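Local structure of ketol-acid reductoisomerase (NAD(+)) (4XDY) at residues A[84-87]-A[88-91]; A[114-118]-A[119-123]; A[96-99]-A[100-104]. The protein catalyses the magnesium-dependent alkyl migration and NADH-linked reduction of 2-acetolactate to 2,3-dihydroxyisovalerate in the biosynthesis of branched-chain amino acids. One frame throughout, in Å; residues are numbered along the deposited sequence.

Interaction 1 of 3, residues A[84-87]-A[88-91]; sequences LLPD and EVQP. With NAI (1,4-dihydronicotinamide adenine dinucleotide), chain E.
Leu85 gives its carbonyl oxygen to the side-chain amide of Gln90, five residues on. The bond from Gln90 NE2 to Leu85 O is 2.9 Å long and nearly straight. The oxygen lies in the plane of the amide, while the nitrogen is tilted 29° from the carbonyl plane. Gln90 reaches back with an extended chain (chi2 -179°), and its CG passes 3.3 Å from Pro86 O on the way. The end of Leu85 turns elsewhere: CD2 packs on the adenosine ribose of the bound NADH.

In Pro86, ring carbons CG and CD rest on the ligand near its diphosphate. CD also meets Val89 CG2 at 3.7 Å. Pro86 O accepts Val89 N at 3.1 Å, from above the carbonyl plane, and takes a weak second bond from Gln90 N. This turn starts the chain into helix 90-98. It follows strand 80-83 of the Rossmann fold, in the loop that lies along the dinucleotide.

Asp87 holds the nicotinamide ribose by both hydroxyls. NADH O3D donates to Asp87 OD1 at 2.6 Å, and O2D donates to Asp87 OD2 at the same length. The paired bonds fix the rotation of the carboxylate. Gln90 NE2 adds a weak bond to O3D, and Thr258 of the second subunit is hydrogen-bonded to OD2. Asp87 N donates to a water at 3.0 Å, which is also bonded to Glu88 OE1. Glu88 OE2 is hydrogen-bonded to Asn257 of the second subunit. Asp87 O accepts Gln90 N at 3.3 Å and the side-chain amide of Asn115.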
loop_
_atom_site.group_PDB
_atom_site.type_symbol
_atom_site.label_atom_id
_atom_site.label_comp_id
_atom_site.label_asym_id
_atom_site.label_seq_id
_atom_site.Cartn_x
_atom_site.Cartn_y
_atom_site.Cartn_z
ATOM N N LEU A 84 -20.849 2.195 16.974
ATOM C CA LEU A 84 -19.908 1.530 16.050
ATOM C C LEU A 84 -20.545 0.257 15.437
ATOM O O LEU A 84 -19.884 -0.716 15.199
ATOM C CB LEU A 84 -18.564 1.295 16.696
ATOM C CG LEU A 84 -17.760 2.527 17.100
ATOM C CD1 LEU A 84 -16.476 2.199 17.837
ATOM C CD2 LEU A 84 -17.484 3.421 15.895
ATOM N N LEU A 85 -21.833 0.397 15.137
ATOM C CA LEU A 85 -22.575 -0.549 14.394
ATOM C C LEU A 85 -22.468 -0.212 12.886
ATOM O O LEU A 85 -22.221 0.912 12.518
ATOM C CB LEU A 85 -24.026 -0.503 14.844
ATOM C CG LEU A 85 -24.293 -0.961 16.276
ATOM C CD1 LEU A 85 -25.625 -0.436 16.776
ATOM C CD2 LEU A 85 -24.268 -2.452 16.393
ATOM N N PRO A 86 -22.786 -1.175 11.995
ATOM C CA PRO A 86 -22.827 -0.832 10.550
ATOM C C PRO A 86 -23.714 0.342 10.282
ATOM O O PRO A 86 -24.809 0.459 10.845
ATOM C CB PRO A 86 -23.363 -2.142 9.889
ATOM C CG PRO A 86 -22.998 -3.239 10.849
ATOM C CD PRO A 86 -23.172 -2.564 12.239
ATOM N N ASP A 87 -23.295 1.258 9.417
ATOM C CA ASP A 87 -24.081 2.464 9.138
ATOM C C ASP A 87 -25.529 2.155 8.790
ATOM O O ASP A 87 -26.452 2.851 9.206
ATOM C CB ASP A 87 -23.485 3.353 8.046
ATOM C CG ASP A 87 -22.073 3.782 8.380
ATOM O OD1 ASP A 87 -21.919 4.598 9.356
ATOM O OD2 ASP A 87 -21.110 3.253 7.772
ATOM N N GLU A 88 -25.727 1.098 8.007
ATOM C CA GLU A 88 -27.061 0.821 7.431
ATOM C C GLU A 88 -28.074 0.351 8.471
ATOM O O GLU A 88 -29.260 0.567 8.263
ATOM C CB GLU A 88 -26.939 -0.224 6.252
ATOM C CG GLU A 88 -26.403 -1.626 6.636
ATOM C CD GLU A 88 -24.927 -1.838 6.744
ATOM O OE1 GLU A 88 -24.181 -0.838 6.816
ATOM O OE2 GLU A 88 -24.468 -3.004 6.817
ATOM N N VAL A 89 -27.589 -0.168 9.599
ATOM C CA VAL A 89 -28.481 -0.642 10.662
ATOM C C VAL A 89 -28.622 0.359 11.818
ATOM O O VAL A 89 -29.545 0.232 12.635
ATOM C CB VAL A 89 -28.134 -2.007 11.252
ATOM C CG1 VAL A 89 -28.250 -3.084 10.137
ATOM C CG2 VAL A 89 -26.797 -2.061 11.918
ATOM N N GLN A 90 -27.768 1.393 11.836
ATOM C CA GLN A 90 -27.856 2.341 12.982
ATOM C C GLN A 90 -29.213 2.960 13.144
ATOM O O GLN A 90 -29.648 3.097 14.296
ATOM C CB GLN A 90 -26.810 3.397 12.865
ATOM C CG GLN A 90 -25.396 2.896 12.933
ATOM C CD GLN A 90 -24.369 4.032 12.843
ATOM O OE1 GLN A 90 -24.722 5.213 12.798
ATOM N NE2 GLN A 90 -23.072 3.644 12.706
ATOM N N PRO A 91 -29.898 3.414 12.083
ATOM C CA PRO A 91 -31.137 4.154 12.349
ATOM C C PRO A 91 -32.182 3.334 13.144
ATOM O O PRO A 91 -32.718 3.848 14.190
ATOM C CB PRO A 91 -31.635 4.557 10.964
ATOM C CG PRO A 91 -30.364 4.606 10.128
ATOM C CD PRO A 91 -29.565 3.465 10.646
HETATM P PA NAI E . -19.174 -3.792 11.705
HETATM O O1A NAI E . -19.789 -4.072 10.325
HETATM O O2A NAI E . -17.882 -4.384 12.065
HETATM O O5B NAI E . -20.372 -4.038 12.755
HETATM C C5B NAI E . -20.107 -3.976 14.186
HETATM C C4B NAI E . -20.897 -5.125 14.883
HETATM O O4B NAI E . -22.269 -4.785 14.723
HETATM C C3B NAI E . -20.772 -6.560 14.307
HETATM O O3B NAI E . -19.522 -7.096 14.744
HETATM C C2B NAI E . -22.020 -7.228 14.846
HETATM O O2B NAI E . -21.719 -7.775 16.131
HETATM C C1B NAI E . -22.986 -6.022 14.968
HETATM N N9A NAI E . -24.061 -6.113 13.995
HETATM C C8A NAI E . -23.857 -6.405 12.641
HETATM N N7A NAI E . -25.030 -6.421 12.022
HETATM C C5A NAI E . -25.978 -6.180 12.966
HETATM C C6A NAI E . -27.427 -6.105 12.971
HETATM N N6A NAI E . -28.147 -6.295 11.857
HETATM N N1A NAI E . -28.084 -5.787 14.118
HETATM C C2A NAI E . -27.403 -5.612 15.269
HETATM N N3A NAI E . -26.087 -5.660 15.373
HETATM C C4A NAI E . -25.326 -5.956 14.256
HETATM O O3 NAI E . -19.059 -2.110 11.823
HETATM P PN NAI E . -17.686 -1.272 11.395
HETATM O O1N NAI E . -17.276 -1.631 9.981
HETATM O O2N NAI E . -16.734 -1.471 12.497
HETATM O O5D NAI E . -18.388 0.142 11.279
HETATM C C5D NAI E . -18.715 0.870 12.510
HETATM C C4D NAI E . -18.798 2.416 12.246
HETATM O O4D NAI E . -17.422 2.790 12.034
HETATM C C3D NAI E . -19.525 2.841 10.984
HETATM O O3D NAI E . -20.167 4.105 11.192
HETATM C C2D NAI E . -18.431 2.990 9.900
HETATM O O2D NAI E . -18.737 3.838 8.796
HETATM C C1D NAI E . -17.294 3.514 10.751
HETATM N N1N NAI E . -15.913 3.321 10.296
HETATM C C2N NAI E . -15.492 2.066 10.030
HETATM C C3N NAI E . -14.223 1.829 9.635
HETATM C C7N NAI E . -13.785 0.478 9.464
HETATM O O7N NAI E . -14.508 -0.543 9.244
HETATM N N7N NAI E . -12.531 0.299 9.796
HETATM C C4N NAI E . -13.318 2.954 9.523
HETATM C C5N NAI E . -13.767 4.213 10.033
HETATM C C6N NAI E . -15.075 4.352 10.373
HETATM O O HOH W 1 -21.545 -0.100 7.337
#

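Interaction 2 of 3, residues A[114-118]-A[119-123]; sequences FNICF and KRIVP
The Arg120 guanidinium and the Asn115 amide are turned 51° apart, and Asn115 OD1 stands oblique to the guanidinium. A water lies at the guanidinium edge, in its plane. It accepts from Arg120 NE at 2.7 Å and donates to Asn115 OD1, so the two side chains are joined through it. The same OD1 rests 3.4 Å from Arg120 CB and lies in plane at the edge of the Phe114 ring. One face of that ring receives the edge of Phe118, with Phe118 CD2 over the centre of the Phe114 ring and 3.7 Å above its plane. Phe118 in turn has Cys117 SG over the centre of one face, and Phe114 CG at its edge.

The backbone forms a Schellman motif at the end of helix 114-117. Phe118 is the first residue to leave helical angles, and Lys119 has a positive phi (65°). Lys119 N donates to Ile116 O at 3.1 Å. Arg120 N makes the wider bond to Asn115 O, which is short at 2.8 Å but weak because it is bent. Ile121 N also donates to Asn115 O, at 3.1 Å and much straighter. A second water donates to both Ile116 O and Ile121 O.

Beyond the turn the side chains meet through apolar carbons. Ile116 bends at chi2 (-66°), and this brings CD1 round to the chain that leaves the helix. Its CD1 touches Pro123 CG at 3.4 Å, tighter than usual for two carbons, and lies 4.1 Å from Ile121 CG2. Phe110 of strand 107-110 packs on both isoleucines. Asn115 ND2 is hydrogen-bonded to Gln90 OE1 of the cofactor site.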
loop_
_atom_site.group_PDB
_atom_site.type_symbol
_atom_site.label_atom_id
_atom_site.label_comp_id
_atom_site.label_asym_id
_atom_site.label_seq_id
_atom_site.Cartn_x
_atom_site.Cartn_y
_atom_site.Cartn_z
ATOM N N PHE A 114 -22.189 9.767 8.310
ATOM C CA PHE A 114 -23.245 9.424 7.318
ATOM C C PHE A 114 -24.645 9.666 7.915
ATOM O O PHE A 114 -25.448 10.444 7.368
ATOM C CB PHE A 114 -23.070 7.970 6.850
ATOM C CG PHE A 114 -23.978 7.538 5.760
ATOM C CD1 PHE A 114 -25.286 7.096 6.019
ATOM C CD2 PHE A 114 -23.548 7.523 4.433
ATOM C CE1 PHE A 114 -26.126 6.684 4.998
ATOM C CE2 PHE A 114 -24.405 7.106 3.409
ATOM C CZ PHE A 114 -25.680 6.688 3.702
ATOM N N ASN A 115 -24.936 8.992 9.034
ATOM C CA ASN A 115 -26.330 8.983 9.514
ATOM C C ASN A 115 -26.813 10.306 10.025
ATOM O O ASN A 115 -28.013 10.657 9.860
ATOM C CB ASN A 115 -26.548 7.860 10.488
ATOM C CG ASN A 115 -26.685 6.494 9.772
ATOM O OD1 ASN A 115 -27.395 6.404 8.760
ATOM N ND2 ASN A 115 -25.997 5.506 10.221
ATOM N N ILE A 116 -25.908 11.041 10.645
ATOM C CA ILE A 116 -26.243 12.420 11.085
ATOM C C ILE A 116 -26.312 13.382 9.899
ATOM O O ILE A 116 -27.287 14.118 9.714
ATOM C CB ILE A 116 -25.260 12.931 12.174
ATOM C CG1 ILE A 116 -25.443 12.179 13.494
ATOM C CG2 ILE A 116 -25.327 14.442 12.279
ATOM C CD1 ILE A 116 -26.800 12.455 14.136
ATOM N N CYS A 117 -25.302 13.309 9.028
ATOM C CA CYS A 117 -25.246 14.157 7.839
ATOM C C CYS A 117 -26.489 14.034 6.950
ATOM O O CYS A 117 -27.041 15.054 6.501
ATOM C CB CYS A 117 -24.014 13.746 6.996
ATOM S SG CYS A 117 -23.835 14.649 5.442
ATOM N N PHE A 118 -26.885 12.798 6.635
ATOM C CA PHE A 118 -28.017 12.554 5.770
ATOM C C PHE A 118 -29.308 12.497 6.505
ATOM O O PHE A 118 -30.348 12.152 5.918
ATOM C CB PHE A 118 -27.753 11.368 4.837
ATOM C CG PHE A 118 -26.561 11.582 3.932
ATOM C CD1 PHE A 118 -26.575 12.596 2.998
ATOM C CD2 PHE A 118 -25.442 10.762 4.031
ATOM C CE1 PHE A 118 -25.498 12.822 2.147
ATOM C CE2 PHE A 118 -24.347 10.983 3.190
ATOM C CZ PHE A 118 -24.376 12.012 2.251
ATOM N N LYS A 119 -29.301 12.843 7.799
ATOM C CA LYS A 119 -30.554 12.956 8.547
ATOM C C LYS A 119 -31.304 11.618 8.705
ATOM O O LYS A 119 -32.531 11.598 8.830
ATOM C CB LYS A 119 -31.467 14.024 7.932
ATOM C CG LYS A 119 -30.778 15.396 8.011
ATOM C CD LYS A 119 -31.787 16.489 7.839
ATOM C CE LYS A 119 -31.425 17.340 6.664
ATOM N NZ LYS A 119 -30.183 18.024 7.081
ATOM N N ARG A 120 -30.591 10.494 8.749
ATOM C CA ARG A 120 -31.180 9.271 9.056
ATOM C C ARG A 120 -31.379 9.060 10.533
ATOM O O ARG A 120 -32.181 8.226 10.918
ATOM C CB ARG A 120 -30.326 8.146 8.488
ATOM C CG ARG A 120 -30.083 8.234 6.962
ATOM C CD ARG A 120 -31.087 7.476 6.225
ATOM N NE ARG A 120 -30.965 6.024 6.456
ATOM C CZ ARG A 120 -32.026 5.217 6.448
ATOM N NH1 ARG A 120 -33.207 5.746 6.207
ATOM N NH2 ARG A 120 -31.923 3.906 6.667
ATOM N N ILE A 121 -30.570 9.744 11.348
ATOM C CA ILE A 121 -30.742 9.815 12.810
ATOM C C ILE A 121 -30.822 11.303 13.190
ATOM O O ILE A 121 -29.944 12.104 12.797
ATOM C CB ILE A 121 -29.601 9.190 13.524
ATOM C CG1 ILE A 121 -29.670 7.648 13.414
ATOM C CG2 ILE A 121 -29.644 9.617 15.003
ATOM C CD1 ILE A 121 -28.440 6.923 13.838
ATOM N N VAL A 122 -31.892 11.667 13.908
ATOM C CA VAL A 122 -32.107 13.062 14.286
ATOM C C VAL A 122 -32.145 13.034 15.846
ATOM O O VAL A 122 -33.112 12.638 16.410
ATOM C CB VAL A 122 -33.370 13.717 13.665
ATOM C CG1 VAL A 122 -33.541 15.167 14.163
ATOM C CG2 VAL A 122 -33.308 13.764 12.137
ATOM N N PRO A 123 -31.021 13.336 16.512
ATOM C CA PRO A 123 -30.856 13.151 17.974
ATOM C C PRO A 123 -31.742 14.169 18.734
ATOM O O PRO A 123 -32.201 15.080 18.159
ATOM C CB PRO A 123 -29.364 13.371 18.215
ATOM C CG PRO A 123 -28.775 13.275 16.833
ATOM C CD PRO A 123 -29.825 13.901 15.920
HETATM O O HOH W 2 -28.597 4.796 7.004
HETATM O O HOH W 3 -29.232 14.491 11.672
#

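Interaction 3 of 3, residues A[96-99]-A[100-104]; sequences NQIK and PQLKA
Pro100 and Lys99 lose the most surface in this contact, largely because they are neighbours in the chain. Lys99 CB lies 3.5 Å from Pro100 CD. The proline nitrogen carries no hydrogen, so it cannot donate back to Asn96 O as a regular helical residue would. Ring carbon CD stands there instead, 4.1 Å from Asn96 O. Gln97 O is buried by the turn and has no polar partner in the model.

The chain continues as a short 3-10 turn through Pro100 and Gln101. Gln101 N donates to Ile98 O at 2.9 Å. Leu102 N donates to Lys99 O at 3.0 Å, close to straight (164°) but from above the carbonyl plane. Both bonds span three residues.

Leu102 folds back on this turn. Its CG is anti to its own carbonyl carbon (chi1 -78°), and this lays the side chain over the carbonyls of Ile98 and Lys99. CB is 3.5 Å from Lys99 O. The branch CD2 then meets Ile98 CG2 at 4.0 Å, with the two side chains crossing at a slant. A serine here would lack both methyl branches and would probably open a gap beside Ile98 CG2 and strip cover from Tyr94.

Lys99 runs out extended along the exposed side. Ile98 packs on Ile71 of helix 71-77 and on Val81 and Ile83 of strand 80-83. Leu102 sits on Tyr94 of helix 90-98 and on Pro124, in the loop between helix 114-117 and strand 128-134; the chain itself runs on from here to strand 107-110.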
loop_
_atom_site.group_PDB
_atom_site.type_symbol
_atom_site.label_atom_id
_atom_site.label_comp_id
_atom_site.label_asym_id
_atom_site.label_seq_id
_atom_site.Cartn_x
_atom_site.Cartn_y
_atom_site.Cartn_z
ATOM N N ASN A 96 -34.967 2.116 18.246
ATOM C CA ASN A 96 -35.529 1.092 19.168
ATOM C C ASN A 96 -34.819 0.862 20.477
ATOM O O ASN A 96 -35.439 0.555 21.502
ATOM C CB ASN A 96 -35.627 -0.244 18.472
ATOM C CG ASN A 96 -36.500 -0.170 17.237
ATOM O OD1 ASN A 96 -37.423 0.605 17.166
ATOM N ND2 ASN A 96 -36.151 -0.928 16.230
ATOM N N GLN A 97 -33.517 0.878 20.467
ATOM C CA GLN A 97 -32.721 0.384 21.572
ATOM C C GLN A 97 -31.916 1.468 22.309
ATOM O O GLN A 97 -31.508 1.243 23.454
ATOM C CB GLN A 97 -31.800 -0.732 21.178
ATOM C CG GLN A 97 -32.529 -1.899 20.544
ATOM C CD GLN A 97 -31.581 -2.990 20.112
ATOM O OE1 GLN A 97 -31.589 -3.397 18.907
ATOM N NE2 GLN A 97 -30.759 -3.445 20.990
ATOM N N ILE A 98 -31.714 2.608 21.654
ATOM C CA ILE A 98 -30.772 3.612 22.183
ATOM C C ILE A 98 -31.531 4.866 22.593
ATOM O O ILE A 98 -31.384 5.324 23.749
ATOM C CB ILE A 98 -29.648 3.994 21.191
ATOM C CG1 ILE A 98 -28.697 2.820 20.977
ATOM C CG2 ILE A 98 -28.923 5.210 21.747
ATOM C CD1 ILE A 98 -27.607 2.972 19.935
ATOM N N LYS A 99 -32.335 5.400 21.692
ATOM C CA LYS A 99 -33.026 6.648 21.874
ATOM C C LYS A 99 -33.803 6.675 23.210
ATOM O O LYS A 99 -33.692 7.648 23.942
ATOM C CB LYS A 99 -33.954 6.967 20.726
ATOM C CG LYS A 99 -34.643 8.329 20.864
ATOM C CD LYS A 99 -35.688 8.548 19.794
ATOM C CE LYS A 99 -36.757 9.454 20.304
ATOM N NZ LYS A 99 -37.477 10.026 19.155
ATOM N N PRO A 100 -34.534 5.599 23.568
ATOM C CA PRO A 100 -35.263 5.715 24.887
ATOM C C PRO A 100 -34.426 5.771 26.113
ATOM O O PRO A 100 -34.937 6.141 27.173
ATOM C CB PRO A 100 -36.114 4.438 24.910
ATOM C CG PRO A 100 -36.337 4.113 23.427
ATOM C CD PRO A 100 -34.914 4.361 22.864
ATOM N N GLN A 101 -33.156 5.409 26.023
ATOM C CA GLN A 101 -32.235 5.479 27.138
ATOM C C GLN A 101 -31.427 6.780 27.158
ATOM O O GLN A 101 -30.570 6.974 28.032
ATOM C CB GLN A 101 -31.287 4.277 27.135
ATOM C CG GLN A 101 -31.990 2.941 26.827
ATOM C CD GLN A 101 -33.223 2.769 27.681
ATOM O OE1 GLN A 101 -34.391 2.868 27.215
ATOM N NE2 GLN A 101 -32.972 2.611 28.969
ATOM N N LEU A 102 -31.649 7.653 26.179
ATOM C CA LEU A 102 -30.816 8.879 26.106
ATOM C C LEU A 102 -31.325 9.759 27.263
ATOM O O LEU A 102 -32.505 9.731 27.619
ATOM C CB LEU A 102 -30.925 9.570 24.767
ATOM C CG LEU A 102 -30.091 8.891 23.656
ATOM C CD1 LEU A 102 -29.986 9.752 22.390
ATOM C CD2 LEU A 102 -28.662 8.470 24.053
ATOM N N LYS A 103 -30.434 10.406 27.950
ATOM C CA LYS A 103 -30.856 11.372 28.955
ATOM C C LYS A 103 -30.104 12.630 28.571
ATOM O O LYS A 103 -28.961 12.548 28.099
ATOM C CB LYS A 103 -30.405 10.908 30.340
ATOM C CG LYS A 103 -31.177 9.705 30.837
ATOM C CD LYS A 103 -32.387 10.132 31.617
ATOM C CE LYS A 103 -31.991 10.524 33.045
ATOM N NZ LYS A 103 -32.883 9.846 34.019
ATOM N N ALA A 104 -30.667 13.760 28.950
ATOM C CA ALA A 104 -29.929 15.047 28.823
ATOM C C ALA A 104 -28.541 14.984 29.239
ATOM O O ALA A 104 -28.206 14.477 30.292
ATOM C CB ALA A 104 -30.651 16.171 29.599
#

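Interactions 1 and 3 sit at the two ends of helix 90-98. Interaction 1 is buried and mainly polar, built round the cofactor and reached by the second subunit. Interaction 3 is on the surface, with backbone bonds, a proline turn and one apolar pair. Interaction 2 is partly buried and mixes aromatic, apolar and water-mediated contacts at the end of helix 114-117. The Asn115 amide joins it directly to interaction 1 and so makes it second shell to the ribose site. Pro91 also packs on Asn115 and Arg120. Interaction 3 touches neither of the others. All three belong to the Rossmann domain.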